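Quinonprotein alcohol dehydrogenase-like protein (Bacteroides thetaiotaomicron VPI-5482, PDB 4R5O) is of unknown function but binds calcium and joins an immunoglobulin-like beta-sandwich domain to a seven-bladed beta-propeller. Local coordinates at residues D70-A75 with S96-S101; K102-V107 with S421-N426; N113-E118 with H411-G416; G330-E335 with A375-N380; E385-Y390 with I400-K405. One frame throughout, in Å; residues are numbered along the deposited sequence. Where two conformers were deposited one is given.

Overall arrangement
All five contacts are largely buried; interaction 2 lies nearest the chain's centre, about 6 Å between centres, the others about 14 to 17 Å. Interaction 1, at the exit of the immunoglobulin-like domain, relies on a serine hydroxyl, an imidazole and a proline. Interaction 2 pairs the first propeller strand with the last by backbone hydrogen bonds, closing the ring; Ser-101 and Asn-426 tie it to interaction 1. Interaction 5 is also backbone pairing, but within one blade. Interactions 3 and 4 instead join different blades, mostly through side chains: interaction 3 is aromatic and carries a calcium ion beside it, whereas interaction 4 is mainly aliphatic. Strands 371-379, 386-392, 397-403 and 409-416 form one sheet shared by interactions 3, 4 and 5.

Interaction 1: D70-A75 with S96-S101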
# COMPACT_ATOMS: atom_id res chain seq x y z
N ASP A 70 -13.93 -10.38 12.48
CA ASP A 70 -14.12 -8.94 12.59
C ASP A 70 -13.09 -8.19 11.70
O ASP A 70 -13.08 -6.96 11.66
CB ASP A 70 -14.02 -8.49 14.06
CG ASP A 70 -12.77 -8.90 14.83
OD1 ASP A 70 -11.84 -9.49 14.20
OD2 ASP A 70 -12.73 -8.65 16.06
N ASN A 71 -12.30 -8.95 10.92
CA ASN A 71 -11.32 -8.39 10.00
C ASN A 71 -11.13 -9.27 8.76
O ASN A 71 -11.21 -10.48 8.89
CB ASN A 71 -9.98 -8.24 10.74
CG ASN A 71 -9.24 -6.95 10.43
OD1 ASN A 71 -9.77 -5.85 10.69
ND2 ASN A 71 -7.98 -7.03 10.00
N PRO A 72 -10.82 -8.73 7.54
CA PRO A 72 -10.49 -9.62 6.42
C PRO A 72 -9.38 -10.57 6.83
O PRO A 72 -8.37 -10.11 7.37
CB PRO A 72 -10.05 -8.65 5.32
CG PRO A 72 -10.68 -7.37 5.66
CD PRO A 72 -10.65 -7.31 7.16
N CYS A 73 -9.60 -11.90 6.68
CA CYS A 73 -8.62 -12.89 7.12
C CYS A 73 -8.74 -14.17 6.30
O CYS A 73 -9.68 -14.36 5.56
CB CYS A 73 -8.80 -13.21 8.61
SG CYS A 73 -10.38 -14.02 9.03
N ARG A 74 -7.74 -15.03 6.47
CA ARG A 74 -7.58 -16.38 5.95
C ARG A 74 -6.70 -17.07 6.96
O ARG A 74 -5.74 -16.45 7.43
CB ARG A 74 -7.06 -16.45 4.48
CG ARG A 74 -5.69 -15.94 4.28
CD ARG A 74 -5.07 -16.41 3.00
NE ARG A 74 -3.71 -15.86 2.92
CZ ARG A 74 -2.82 -16.14 1.99
NH1 ARG A 74 -3.11 -17.00 1.02
NH2 ARG A 74 -1.62 -15.57 2.01
N ALA A 75 -7.07 -18.29 7.39
CA ALA A 75 -6.34 -19.02 8.41
C ALA A 75 -6.54 -20.52 8.28
O ALA A 75 -7.56 -20.98 7.78
CB ALA A 75 -6.79 -18.58 9.80
N SER A 96 -12.67 -14.95 5.42
CA SER A 96 -13.75 -13.96 5.37
C SER A 96 -14.20 -13.74 3.93
O SER A 96 -13.37 -13.78 3.02
CB SER A 96 -13.29 -12.64 5.99
OG SER A 96 -12.10 -12.17 5.38
N ASN A 97 -15.49 -13.48 3.72
CA ASN A 97 -16.03 -13.16 2.41
C ASN A 97 -16.03 -11.64 2.30
O ASN A 97 -17.02 -10.98 2.61
CB ASN A 97 -17.44 -13.78 2.20
CG ASN A 97 -18.06 -13.47 0.86
OD1 ASN A 97 -17.38 -13.33 -0.16
ND2 ASN A 97 -19.37 -13.38 0.81
N HIS A 98 -14.88 -11.08 1.96
CA HIS A 98 -14.73 -9.63 1.85
C HIS A 98 -14.43 -9.25 0.38
O HIS A 98 -14.03 -10.09 -0.43
CB HIS A 98 -13.62 -9.11 2.80
CG HIS A 98 -12.26 -9.66 2.50
ND1 HIS A 98 -11.84 -10.87 3.03
CD2 HIS A 98 -11.28 -9.16 1.72
CE1 HIS A 98 -10.62 -11.05 2.56
NE2 HIS A 98 -10.24 -10.04 1.77
N ASN A 99 -14.66 -7.96 0.05
CA ASN A 99 -14.46 -7.41 -1.28
C ASN A 99 -13.65 -6.12 -1.14
O ASN A 99 -14.17 -5.10 -0.64
CB ASN A 99 -15.82 -7.20 -1.96
CG ASN A 99 -15.78 -6.76 -3.41
OD1 ASN A 99 -14.74 -6.54 -4.03
ND2 ASN A 99 -16.94 -6.65 -4.00
N PHE A 100 -12.37 -6.19 -1.53
CA PHE A 100 -11.46 -5.05 -1.39
C PHE A 100 -11.67 -4.00 -2.51
O PHE A 100 -10.94 -3.02 -2.56
CB PHE A 100 -10.00 -5.49 -1.34
CG PHE A 100 -9.54 -6.07 -0.02
CD1 PHE A 100 -9.94 -5.49 1.19
CD2 PHE A 100 -8.57 -7.06 0.02
CE1 PHE A 100 -9.42 -5.94 2.41
CE2 PHE A 100 -8.04 -7.51 1.24
CZ PHE A 100 -8.46 -6.94 2.43
N SER A 101 -12.73 -4.17 -3.33
CA SER A 101 -13.14 -3.20 -4.35
C SER A 101 -14.07 -2.13 -3.75
O SER A 101 -14.22 -1.06 -4.32
CB SER A 101 -13.84 -3.92 -5.49
OG SER A 101 -13.03 -4.95 -6.02
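Ser-96 meets Cys-73 at the open end of the beta hairpin of strands 74-83 and 86-97, where the chain leaves the immunoglobulin-like domain for the propeller. Its backbone N donates to Cys-73 O over 3.1 Å. Its OG, placed between the backbone N and the carbonyl carbon (chi1 54°), receives Cys-73 N at 2.8 Å, so the short polar side chain supplies an acceptor to the opposite backbone. The same OG shares a 2.7 Å hydrogen bond with His-98 ND1, which helps to fix the rotation of the imidazole. That ring lays one face on Pro-72: CB stands 3.6 Å from the ring centroid and 5° off the normal, a CH-pi contact well suited to the compact proline ring. Asn-99 then forms an Asx turn, its OD1 accepting from Ser-101 N. Phe-100, which also meets Phe-105 and Phe-114 of the propeller, completes the apolar side. Its CZ approaches Pro-72 CB to 3.7 Å, while its CE1 lies 3.8 Å from Pro-72 CG.

Interaction 2: K102-V107 with S421-N426; sequences KGFFYV and SQILFN
Phe-105 O is gripped by two groups of the last strand: Leu-424 N donates to it over 3.1 Å, and Ile-423 CA brings a weaker C-H contact at 3.4 Å. In return Phe-105 N gives its hydrogen to Leu-424 O at 2.7 Å. Farther on, Val-107 N bonds to Gln-422 O, and Val-107 O accepts from Ser-421 N. This is the ring closure of a beta-propeller, in which C-terminal strand 422-424 completes the blade begun by strand 103-108. At the other end a water donates to Gly-103 O and accepts from Asn-426 N. Glycine suits position 103 because a side chain there would press on the carbonyl O of Lys-102. Phe-104 CD1 rests on Ile-423 CG2 at 3.6 Å. On the opposite face of the sheet Phe-105 CE2 reaches Asn-426 CB at 3.5 Å, and the polar end of Asn-426 bonds to Ser-101. The closure therefore rests on backbone hydrogen bonds that set the antiparallel register, with apolar side chains on both faces.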
# COMPACT_ATOMS: atom_id res chain seq x y z
N LYS A 102 -14.67 -2.43 -2.59
CA LYS A 102 -15.67 -1.61 -1.88
C LYS A 102 -15.02 -0.60 -0.92
O LYS A 102 -15.52 -0.37 0.18
CB LYS A 102 -16.63 -2.55 -1.10
CG LYS A 102 -17.42 -3.50 -2.00
CD LYS A 102 -18.27 -2.76 -3.04
CE LYS A 102 -18.92 -3.70 -4.03
NZ LYS A 102 -19.72 -2.96 -5.04
N GLY A 103 -13.98 0.09 -1.40
CA GLY A 103 -13.26 1.10 -0.63
C GLY A 103 -11.81 1.25 -1.08
O GLY A 103 -11.52 1.17 -2.28
N PHE A 104 -10.89 1.49 -0.12
CA PHE A 104 -9.46 1.65 -0.46
C PHE A 104 -8.54 1.16 0.66
O PHE A 104 -8.93 1.21 1.83
CB PHE A 104 -9.12 3.13 -0.76
CG PHE A 104 -9.45 4.08 0.37
CD1 PHE A 104 -8.56 4.28 1.41
CD2 PHE A 104 -10.65 4.79 0.37
CE1 PHE A 104 -8.88 5.16 2.46
CE2 PHE A 104 -10.97 5.65 1.41
CZ PHE A 104 -10.07 5.85 2.44
N PHE A 105 -7.31 0.76 0.30
CA PHE A 105 -6.27 0.41 1.28
C PHE A 105 -5.58 1.68 1.71
O PHE A 105 -5.62 2.67 0.98
CB PHE A 105 -5.25 -0.63 0.76
CG PHE A 105 -5.77 -1.96 0.24
CD1 PHE A 105 -6.13 -2.98 1.12
CD2 PHE A 105 -5.84 -2.21 -1.13
CE1 PHE A 105 -6.58 -4.21 0.64
CE2 PHE A 105 -6.28 -3.45 -1.61
CZ PHE A 105 -6.64 -4.43 -0.73
N TYR A 106 -5.03 1.72 2.89
CA TYR A 106 -4.27 2.88 3.32
C TYR A 106 -3.13 2.35 4.16
O TYR A 106 -3.33 1.47 5.00
CB TYR A 106 -5.12 3.97 4.05
CG TYR A 106 -5.77 3.58 5.36
CD1 TYR A 106 -7.04 3.01 5.38
CD2 TYR A 106 -5.17 3.89 6.58
CE1 TYR A 106 -7.66 2.67 6.58
CE2 TYR A 106 -5.78 3.55 7.79
CZ TYR A 106 -7.03 2.95 7.78
OH TYR A 106 -7.64 2.60 8.95
N VAL A 107 -1.93 2.80 3.83
CA VAL A 107 -0.70 2.39 4.49
C VAL A 107 -0.50 3.34 5.68
O VAL A 107 -0.29 4.53 5.49
CB VAL A 107 0.49 2.38 3.49
CG1 VAL A 107 1.80 1.95 4.17
CG2 VAL A 107 0.18 1.48 2.30
N SER A 421 0.71 7.10 4.70
CA SER A 421 1.71 7.55 3.72
C SER A 421 1.22 7.44 2.28
O SER A 421 1.73 8.15 1.40
CB SER A 421 2.99 6.73 3.86
OG SER A 421 2.75 5.34 3.75
N GLN A 422 0.24 6.55 2.04
CA GLN A 422 -0.29 6.26 0.72
C GLN A 422 -1.65 5.57 0.79
O GLN A 422 -1.92 4.89 1.76
CB GLN A 422 0.72 5.35 0.03
CG GLN A 422 0.42 5.02 -1.39
CD GLN A 422 1.60 4.38 -1.96
OE1 GLN A 422 2.54 4.05 -1.25
NE2 GLN A 422 1.57 4.21 -3.26
N ILE A 423 -2.49 5.74 -0.25
CA ILE A 423 -3.82 5.17 -0.47
C ILE A 423 -3.76 4.38 -1.76
O ILE A 423 -3.24 4.87 -2.76
CB ILE A 423 -4.92 6.28 -0.48
CG1 ILE A 423 -5.02 6.93 0.91
CG2 ILE A 423 -6.30 5.73 -0.96
CD1 ILE A 423 -5.94 7.97 1.03
N LEU A 424 -4.27 3.15 -1.73
CA LEU A 424 -4.23 2.21 -2.86
C LEU A 424 -5.58 1.59 -3.11
O LEU A 424 -6.35 1.43 -2.17
CB LEU A 424 -3.21 1.08 -2.54
CG LEU A 424 -1.76 1.50 -2.36
CD1 LEU A 424 -1.02 0.53 -1.48
CD2 LEU A 424 -1.05 1.75 -3.70
N PHE A 425 -5.85 1.18 -4.38
CA PHE A 425 -7.07 0.45 -4.76
C PHE A 425 -6.67 -1.00 -5.09
O PHE A 425 -5.50 -1.25 -5.37
CB PHE A 425 -7.81 1.14 -5.91
CG PHE A 425 -8.17 2.57 -5.59
CD1 PHE A 425 -9.24 2.86 -4.74
CD2 PHE A 425 -7.44 3.63 -6.12
CE1 PHE A 425 -9.56 4.19 -4.43
CE2 PHE A 425 -7.77 4.95 -5.81
CZ PHE A 425 -8.82 5.22 -4.96
N ASN A 426 -7.63 -1.98 -5.03
CA ASN A 426 -7.29 -3.37 -5.30
C ASN A 426 -7.42 -3.71 -6.78
O ASN A 426 -7.07 -4.82 -7.18
CB ASN A 426 -8.17 -4.31 -4.48
CG ASN A 426 -9.52 -4.69 -5.03
OD1 ASN A 426 -10.22 -3.92 -5.68
ND2 ASN A 426 -9.93 -5.91 -4.72
O HOH W 1 -10.11 -0.91 -3.63

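Interaction 3: N113-E118 with H411-G416; sequences NFYDTE and HTVDCG. With CA (calcium ion), chain M.
Tyr-115 reaches across to His-411, and its OH forms a 2.9 Å hydrogen bond with His-411 ND1 in which either atom could be the donor. The rings meet as an offset edge-to-face pair, the tyrosine edge turned to the imidazole face with the planes 80° apart. Over one face of the Tyr-115 ring sits Val-413, whose CG2 lies 3.4 Å from the ring centroid, almost on the normal. Thr-117 adds CG2 over a face of the His-411 ring, displaced toward the rim. An alanine in place of Tyr-115 would probably leave His-411 ND1 without its hydroxyl mate and Val-413 CG2 without a ring to lie on. Tyr-115 CG is anti to the backbone N (chi1 178°), which starts the ring toward the other strand, and the length of the phenol does the rest: the axes of strands 113-116 and 411-416 pass 9.5 Å apart, too far for backbone pairing, since they belong to neighbouring propeller blades. Behind the first shell, Phe-104 meets the Tyr-115 ring, and an Asx turn from Asp-116 OD1 to Glu-118 N shapes the chain around Thr-117. Between inward-pointing His-411 and Val-413, Thr-412 points away and its carbonyl O binds a calcium ion at 2.3 Å, beside two waters. Aromatic and methyl packing thus joins the blades, and the single hydrogen bond across it is likely to limit rotation of the His-411 ring.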
# COMPACT_ATOMS: atom_id res chain seq x y z
N ASN A 113 -4.02 -1.32 5.73
CA ASN A 113 -5.31 -1.15 6.40
C ASN A 113 -6.41 -0.91 5.35
O ASN A 113 -6.12 -0.28 4.33
CB ASN A 113 -5.24 0.00 7.39
CG ASN A 113 -4.02 0.00 8.26
OD1 ASN A 113 -3.95 -0.67 9.28
ND2 ASN A 113 -3.01 0.77 7.87
N PHE A 114 -7.64 -1.41 5.56
CA PHE A 114 -8.67 -1.21 4.55
C PHE A 114 -9.85 -0.42 5.10
O PHE A 114 -10.37 -0.75 6.16
CB PHE A 114 -9.18 -2.54 3.98
CG PHE A 114 -10.22 -2.38 2.88
CD1 PHE A 114 -9.84 -2.04 1.58
CD2 PHE A 114 -11.56 -2.65 3.13
CE1 PHE A 114 -10.79 -1.96 0.56
CE2 PHE A 114 -12.52 -2.53 2.11
CZ PHE A 114 -12.13 -2.16 0.84
N TYR A 115 -10.31 0.59 4.34
CA TYR A 115 -11.48 1.37 4.68
C TYR A 115 -12.58 1.12 3.64
O TYR A 115 -12.40 1.41 2.45
CB TYR A 115 -11.16 2.87 4.81
CG TYR A 115 -12.38 3.72 5.12
CD1 TYR A 115 -12.92 3.75 6.40
CD2 TYR A 115 -12.99 4.49 4.14
CE1 TYR A 115 -14.04 4.53 6.70
CE2 TYR A 115 -14.09 5.29 4.43
CZ TYR A 115 -14.61 5.32 5.71
OH TYR A 115 -15.68 6.13 5.98
N ASP A 116 -13.73 0.61 4.10
CA ASP A 116 -14.90 0.33 3.28
C ASP A 116 -15.75 1.61 3.15
O ASP A 116 -16.32 2.08 4.14
CB ASP A 116 -15.69 -0.83 3.92
CG ASP A 116 -16.72 -1.49 3.03
OD1 ASP A 116 -17.49 -0.77 2.37
OD2 ASP A 116 -16.81 -2.74 3.06
N THR A 117 -15.84 2.18 1.93
CA THR A 117 -16.62 3.41 1.68
C THR A 117 -18.15 3.13 1.73
O THR A 117 -18.93 4.09 1.78
CB THR A 117 -16.25 4.06 0.34
OG1 THR A 117 -16.37 3.09 -0.70
CG2 THR A 117 -14.85 4.65 0.33
N GLU A 118 -18.57 1.85 1.74
CA GLU A 118 -19.99 1.49 1.80
C GLU A 118 -20.42 1.31 3.25
O GLU A 118 -21.46 1.85 3.64
CB GLU A 118 -20.30 0.22 0.99
CG GLU A 118 -20.37 0.46 -0.51
CD GLU A 118 -20.82 -0.72 -1.36
OE1 GLU A 118 -20.80 -1.87 -0.86
OE2 GLU A 118 -21.15 -0.49 -2.54
N HIS A 411 -16.38 11.05 3.79
CA HIS A 411 -15.81 10.14 4.77
C HIS A 411 -14.68 10.79 5.54
O HIS A 411 -13.97 11.64 5.02
CB HIS A 411 -15.26 8.87 4.10
CG HIS A 411 -16.23 8.16 3.21
ND1 HIS A 411 -17.11 7.24 3.70
CD2 HIS A 411 -16.41 8.25 1.88
CE1 HIS A 411 -17.81 6.82 2.66
NE2 HIS A 411 -17.41 7.39 1.55
N THR A 412 -14.49 10.35 6.78
CA THR A 412 -13.41 10.77 7.65
C THR A 412 -12.89 9.49 8.28
O THR A 412 -13.64 8.78 8.94
CB THR A 412 -13.84 11.85 8.65
OG1 THR A 412 -14.36 12.97 7.94
CG2 THR A 412 -12.69 12.31 9.54
N VAL A 413 -11.63 9.16 8.00
CA VAL A 413 -10.96 7.98 8.55
C VAL A 413 -9.99 8.49 9.61
O VAL A 413 -9.05 9.21 9.27
CB VAL A 413 -10.27 7.14 7.45
CG1 VAL A 413 -9.73 5.83 8.02
CG2 VAL A 413 -11.20 6.89 6.28
N ASP A 414 -10.24 8.18 10.88
CA ASP A 414 -9.35 8.62 11.95
C ASP A 414 -8.14 7.71 11.94
O ASP A 414 -8.28 6.50 11.87
CB ASP A 414 -10.06 8.65 13.31
CG ASP A 414 -9.26 9.21 14.48
OD1 ASP A 414 -8.24 9.92 14.23
OD2 ASP A 414 -9.66 8.98 15.65
N CYS A 415 -6.95 8.31 11.92
CA CYS A 415 -5.71 7.54 11.84
C CYS A 415 -4.87 7.76 13.11
O CYS A 415 -3.87 7.05 13.31
CB CYS A 415 -4.92 7.92 10.59
SG CYS A 415 -5.74 7.46 9.04
N GLY A 416 -5.29 8.70 13.95
CA GLY A 416 -4.62 9.01 15.20
C GLY A 416 -3.21 9.54 15.03
O GLY A 416 -2.97 10.40 14.20
CA CA M . -14.67 7.59 10.61
O HOH W 2 -13.16 5.42 10.39
O HOH W 3 -13.60 9.31 12.20

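Interaction 4: G330-E335 with A375-N380; sequences GMVASE and APLQLN
Val-332 brings CG2 to 4.1 Å from OE1 of Gln-378, whose amide is the flat side-chain group of this contact. In the plane of that amide, on a lone pair of OE1, lies Leu-379 N at 3.0 Å; a bend at chi2 (62°) brings CD back toward the backbone. NE2 bonds to Ile-423 O, so both ends of the amide are used. The setting is the junction of two successive propeller blades, where strands 332-333 and 371-379 are each the first of their sheet and the touching parts, 330-334 and 376-379, run nearly the same way. One hydrogen bond links the backbones, Leu-377 N to Gly-330 O at 2.9 Å. Glycine fits at 330 because a side chain there would probably be crowded by Pro-376 CB. Beyond this point the strands are joined by side chains. Val-332 is wedged against two leucines, crossing each at about a right angle: CG1 touches Leu-377 CB at 3.7 Å, and CG2 touches Leu-379 CB. The two branches of a valine suit this double role. An alanine here would lack CG1 and CG2 and would probably open a gap in front of Leu-377 CB and Leu-379 CB, leaving both leucines less firmly packed. Ser-334, whose OG bonds to Glu-337 N, finishes the contact with its carbons: Leu-379 CD2 lies 3.9 Å from Ser-334 CA and 4.0 Å from Ser-334 CB.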
# COMPACT_ATOMS: atom_id res chain seq x y z
N GLY A 330 2.30 14.84 -3.25
CA GLY A 330 2.01 14.64 -4.65
C GLY A 330 0.65 15.05 -5.16
O GLY A 330 -0.34 15.02 -4.43
N MSE A 331 0.63 15.44 -6.45
CA MSE A 331 -0.55 15.83 -7.25
C MSE A 331 -1.29 14.62 -7.65
O MSE A 331 -0.76 13.53 -7.52
CB MSE A 331 -0.14 16.62 -8.53
CG MSE A 331 0.75 17.84 -8.29
SE MSE A 331 1.23 18.65 -9.96
CE MSE A 331 2.26 17.20 -10.77
N VAL A 332 -2.47 14.78 -8.21
CA VAL A 332 -3.19 13.63 -8.72
C VAL A 332 -3.99 14.12 -9.93
O VAL A 332 -4.58 15.19 -9.89
CB VAL A 332 -4.05 12.87 -7.67
CG1 VAL A 332 -5.22 13.70 -7.15
CG2 VAL A 332 -4.52 11.52 -8.20
N ALA A 333 -3.95 13.33 -11.01
CA ALA A 333 -4.65 13.61 -12.25
C ALA A 333 -5.87 12.71 -12.41
O ALA A 333 -5.87 11.55 -12.02
CB ALA A 333 -3.71 13.42 -13.42
N SER A 334 -6.91 13.28 -13.01
CA SER A 334 -8.12 12.58 -13.37
C SER A 334 -7.93 11.88 -14.70
O SER A 334 -7.29 12.43 -15.60
CB SER A 334 -9.29 13.56 -13.43
OG SER A 334 -10.46 12.91 -13.86
N GLU A 335 -8.48 10.66 -14.82
CA GLU A 335 -8.43 9.86 -16.05
C GLU A 335 -9.63 10.15 -16.94
O GLU A 335 -9.61 9.82 -18.12
CB GLU A 335 -8.38 8.36 -15.73
CG GLU A 335 -7.07 7.88 -15.12
CD GLU A 335 -7.03 6.43 -14.65
OE1 GLU A 335 -8.07 5.73 -14.71
OE2 GLU A 335 -5.96 6.03 -14.14
N ALA A 375 0.49 13.92 3.06
CA ALA A 375 0.66 12.75 2.21
C ALA A 375 0.25 13.08 0.80
O ALA A 375 -0.48 14.07 0.64
CB ALA A 375 -0.13 11.57 2.73
N PRO A 376 0.68 12.31 -0.24
CA PRO A 376 0.22 12.63 -1.61
C PRO A 376 -1.29 12.49 -1.76
O PRO A 376 -1.91 11.68 -1.07
CB PRO A 376 0.94 11.60 -2.47
CG PRO A 376 1.29 10.53 -1.59
CD PRO A 376 1.56 11.13 -0.25
N LEU A 377 -1.89 13.31 -2.64
CA LEU A 377 -3.31 13.20 -2.94
C LEU A 377 -3.61 11.92 -3.68
O LEU A 377 -2.76 11.44 -4.45
CB LEU A 377 -3.79 14.39 -3.79
CG LEU A 377 -3.71 15.81 -3.22
CD1 LEU A 377 -4.00 16.83 -4.30
CD2 LEU A 377 -4.64 15.97 -2.02
N GLN A 378 -4.80 11.37 -3.49
CA GLN A 378 -5.26 10.19 -4.22
C GLN A 378 -6.66 10.48 -4.76
O GLN A 378 -7.42 11.25 -4.19
CB GLN A 378 -5.21 8.90 -3.38
CG GLN A 378 -5.61 7.61 -4.10
CD GLN A 378 -4.71 7.25 -5.26
OE1 GLN A 378 -4.74 7.88 -6.30
NE2 GLN A 378 -4.03 6.12 -5.17
N LEU A 379 -6.96 9.90 -5.90
CA LEU A 379 -8.25 10.07 -6.52
C LEU A 379 -8.81 8.74 -6.90
O LEU A 379 -8.08 7.87 -7.39
CB LEU A 379 -8.15 10.97 -7.76
CG LEU A 379 -9.47 11.52 -8.33
CD1 LEU A 379 -9.98 12.67 -7.49
CD2 LEU A 379 -9.25 12.06 -9.72
N ASN A 380 -10.11 8.58 -6.65
CA ASN A 380 -10.88 7.44 -7.09
C ASN A 380 -11.34 7.74 -8.51
O ASN A 380 -12.15 8.65 -8.70
CB ASN A 380 -12.02 7.17 -6.12
CG ASN A 380 -12.81 5.94 -6.44
OD1 ASN A 380 -13.16 5.66 -7.58
ND2 ASN A 380 -13.16 5.20 -5.42

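Interaction 5: E385-Y390 with I400-K405; sequences ELYVTY and IVVYSK
Tyr-390 and Tyr-403 reach toward each other tip to tip, and their OH atoms share a 2.6 Å hydrogen bond that gives each buried phenol a polar mate. Val-401 seats both rings, with CG1 over a face of Tyr-403, toward its rim, and CB at the edge of Tyr-390. Val-388 CG2 adds to the edge of Tyr-403, 3.7 Å from CE2. Backbone groups are satisfied in pairs: Leu-386 N donates to Tyr-403 O, and Leu-386 O accepts from Tyr-403 N at 2.8 Å, while Val-388 N bonds to Val-401 O almost straight (175°) and Val-401 N returns to Val-388 O. This antiparallel hairpin, strands 386-392 and 397-403, supplies the two middle strands of a four-stranded propeller blade. The backbone of the alternate residues bonds to the outer strands, Tyr-387 to Gln-378 and Val-402 to Leu-410 and His-411. Val-388 O also meets Ile-400 CA, more weakly, at 3.4 Å. Tyr-387 OH accepts from Asn-380 ND2, and Glu-385 OE1 bonds to Ser-383 OG.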
# COMPACT_ATOMS: atom_id res chain seq x y z
N GLU A 385 -13.91 10.95 -6.45
CA GLU A 385 -13.64 11.26 -5.05
C GLU A 385 -12.14 11.50 -4.81
O GLU A 385 -11.31 10.71 -5.26
CB GLU A 385 -14.13 10.12 -4.14
CG GLU A 385 -15.64 9.93 -4.03
CD GLU A 385 -16.04 8.64 -3.35
OE1 GLU A 385 -15.59 7.55 -3.77
OE2 GLU A 385 -16.85 8.71 -2.40
N LEU A 386 -11.81 12.59 -4.10
CA LEU A 386 -10.45 12.99 -3.73
C LEU A 386 -10.18 12.61 -2.28
O LEU A 386 -10.97 12.95 -1.40
CB LEU A 386 -10.27 14.51 -3.95
CG LEU A 386 -8.89 15.14 -3.71
CD1 LEU A 386 -7.91 14.82 -4.84
CD2 LEU A 386 -9.01 16.62 -3.62
N TYR A 387 -9.08 11.91 -2.03
CA TYR A 387 -8.66 11.49 -0.71
C TYR A 387 -7.50 12.34 -0.28
O TYR A 387 -6.41 12.24 -0.84
CB TYR A 387 -8.29 10.00 -0.67
CG TYR A 387 -9.26 9.06 -1.35
CD1 TYR A 387 -10.53 8.86 -0.83
CD2 TYR A 387 -8.87 8.27 -2.41
CE1 TYR A 387 -11.42 7.98 -1.43
CE2 TYR A 387 -9.75 7.38 -3.01
CZ TYR A 387 -11.02 7.22 -2.50
OH TYR A 387 -11.91 6.32 -3.04
N VAL A 388 -7.72 13.15 0.74
CA VAL A 388 -6.77 14.07 1.31
C VAL A 388 -6.38 13.62 2.72
O VAL A 388 -7.25 13.33 3.53
CB VAL A 388 -7.38 15.48 1.34
CG1 VAL A 388 -6.37 16.50 1.80
CG2 VAL A 388 -7.93 15.87 -0.03
N THR A 389 -5.06 13.57 3.01
CA THR A 389 -4.50 13.22 4.32
C THR A 389 -4.11 14.51 5.05
O THR A 389 -3.25 15.25 4.58
CB THR A 389 -3.32 12.27 4.17
OG1 THR A 389 -3.74 11.11 3.44
CG2 THR A 389 -2.71 11.87 5.49
N TYR A 390 -4.77 14.76 6.19
CA TYR A 390 -4.54 15.92 7.05
C TYR A 390 -3.88 15.52 8.37
O TYR A 390 -4.11 14.40 8.85
CB TYR A 390 -5.86 16.63 7.38
CG TYR A 390 -6.58 17.25 6.21
CD1 TYR A 390 -6.21 18.50 5.73
CD2 TYR A 390 -7.71 16.66 5.67
CE1 TYR A 390 -6.90 19.11 4.69
CE2 TYR A 390 -8.41 17.26 4.63
CZ TYR A 390 -8.01 18.49 4.14
OH TYR A 390 -8.69 19.09 3.11
N ILE A 400 -8.01 10.88 7.10
CA ILE A 400 -8.17 10.80 5.66
C ILE A 400 -9.57 11.34 5.37
O ILE A 400 -10.56 10.78 5.83
CB ILE A 400 -7.92 9.39 5.05
CG1 ILE A 400 -6.50 8.89 5.35
CG2 ILE A 400 -8.20 9.42 3.54
CD1 ILE A 400 -6.28 7.43 4.99
N VAL A 401 -9.64 12.47 4.67
CA VAL A 401 -10.92 13.07 4.31
C VAL A 401 -11.16 12.76 2.84
O VAL A 401 -10.28 12.99 2.01
CB VAL A 401 -11.01 14.59 4.63
CG1 VAL A 401 -12.37 15.15 4.23
CG2 VAL A 401 -10.74 14.84 6.11
N VAL A 402 -12.32 12.17 2.55
CA VAL A 402 -12.77 11.79 1.22
C VAL A 402 -13.79 12.82 0.78
O VAL A 402 -14.88 12.90 1.38
CB VAL A 402 -13.34 10.33 1.17
CG1 VAL A 402 -13.89 9.99 -0.21
CG2 VAL A 402 -12.33 9.30 1.65
N TYR A 403 -13.43 13.63 -0.24
CA TYR A 403 -14.28 14.66 -0.82
C TYR A 403 -14.95 14.18 -2.09
O TYR A 403 -14.37 13.40 -2.82
CB TYR A 403 -13.46 15.93 -1.14
CG TYR A 403 -12.88 16.66 0.06
CD1 TYR A 403 -13.64 17.58 0.78
CD2 TYR A 403 -11.54 16.49 0.42
CE1 TYR A 403 -13.10 18.27 1.86
CE2 TYR A 403 -11.00 17.18 1.51
CZ TYR A 403 -11.78 18.06 2.23
OH TYR A 403 -11.26 18.77 3.28
N SER A 404 -16.12 14.69 -2.39
CA SER A 404 -16.79 14.40 -3.65
C SER A 404 -16.19 15.29 -4.76
O SER A 404 -15.44 16.21 -4.44
CB SER A 404 -18.30 14.63 -3.51
OG SER A 404 -18.59 15.98 -3.21
N LYS A 405 -16.54 15.03 -6.05
CA LYS A 405 -16.12 15.87 -7.19
C LYS A 405 -16.36 17.36 -6.93
O LYS A 405 -15.62 18.21 -7.41
CB LYS A 405 -16.88 15.49 -8.48
CG LYS A 405 -16.87 14.03 -8.94
CD LYS A 405 -17.59 13.83 -10.30
CE LYS A 405 -19.08 14.15 -10.33
NZ LYS A 405 -19.65 14.08 -11.70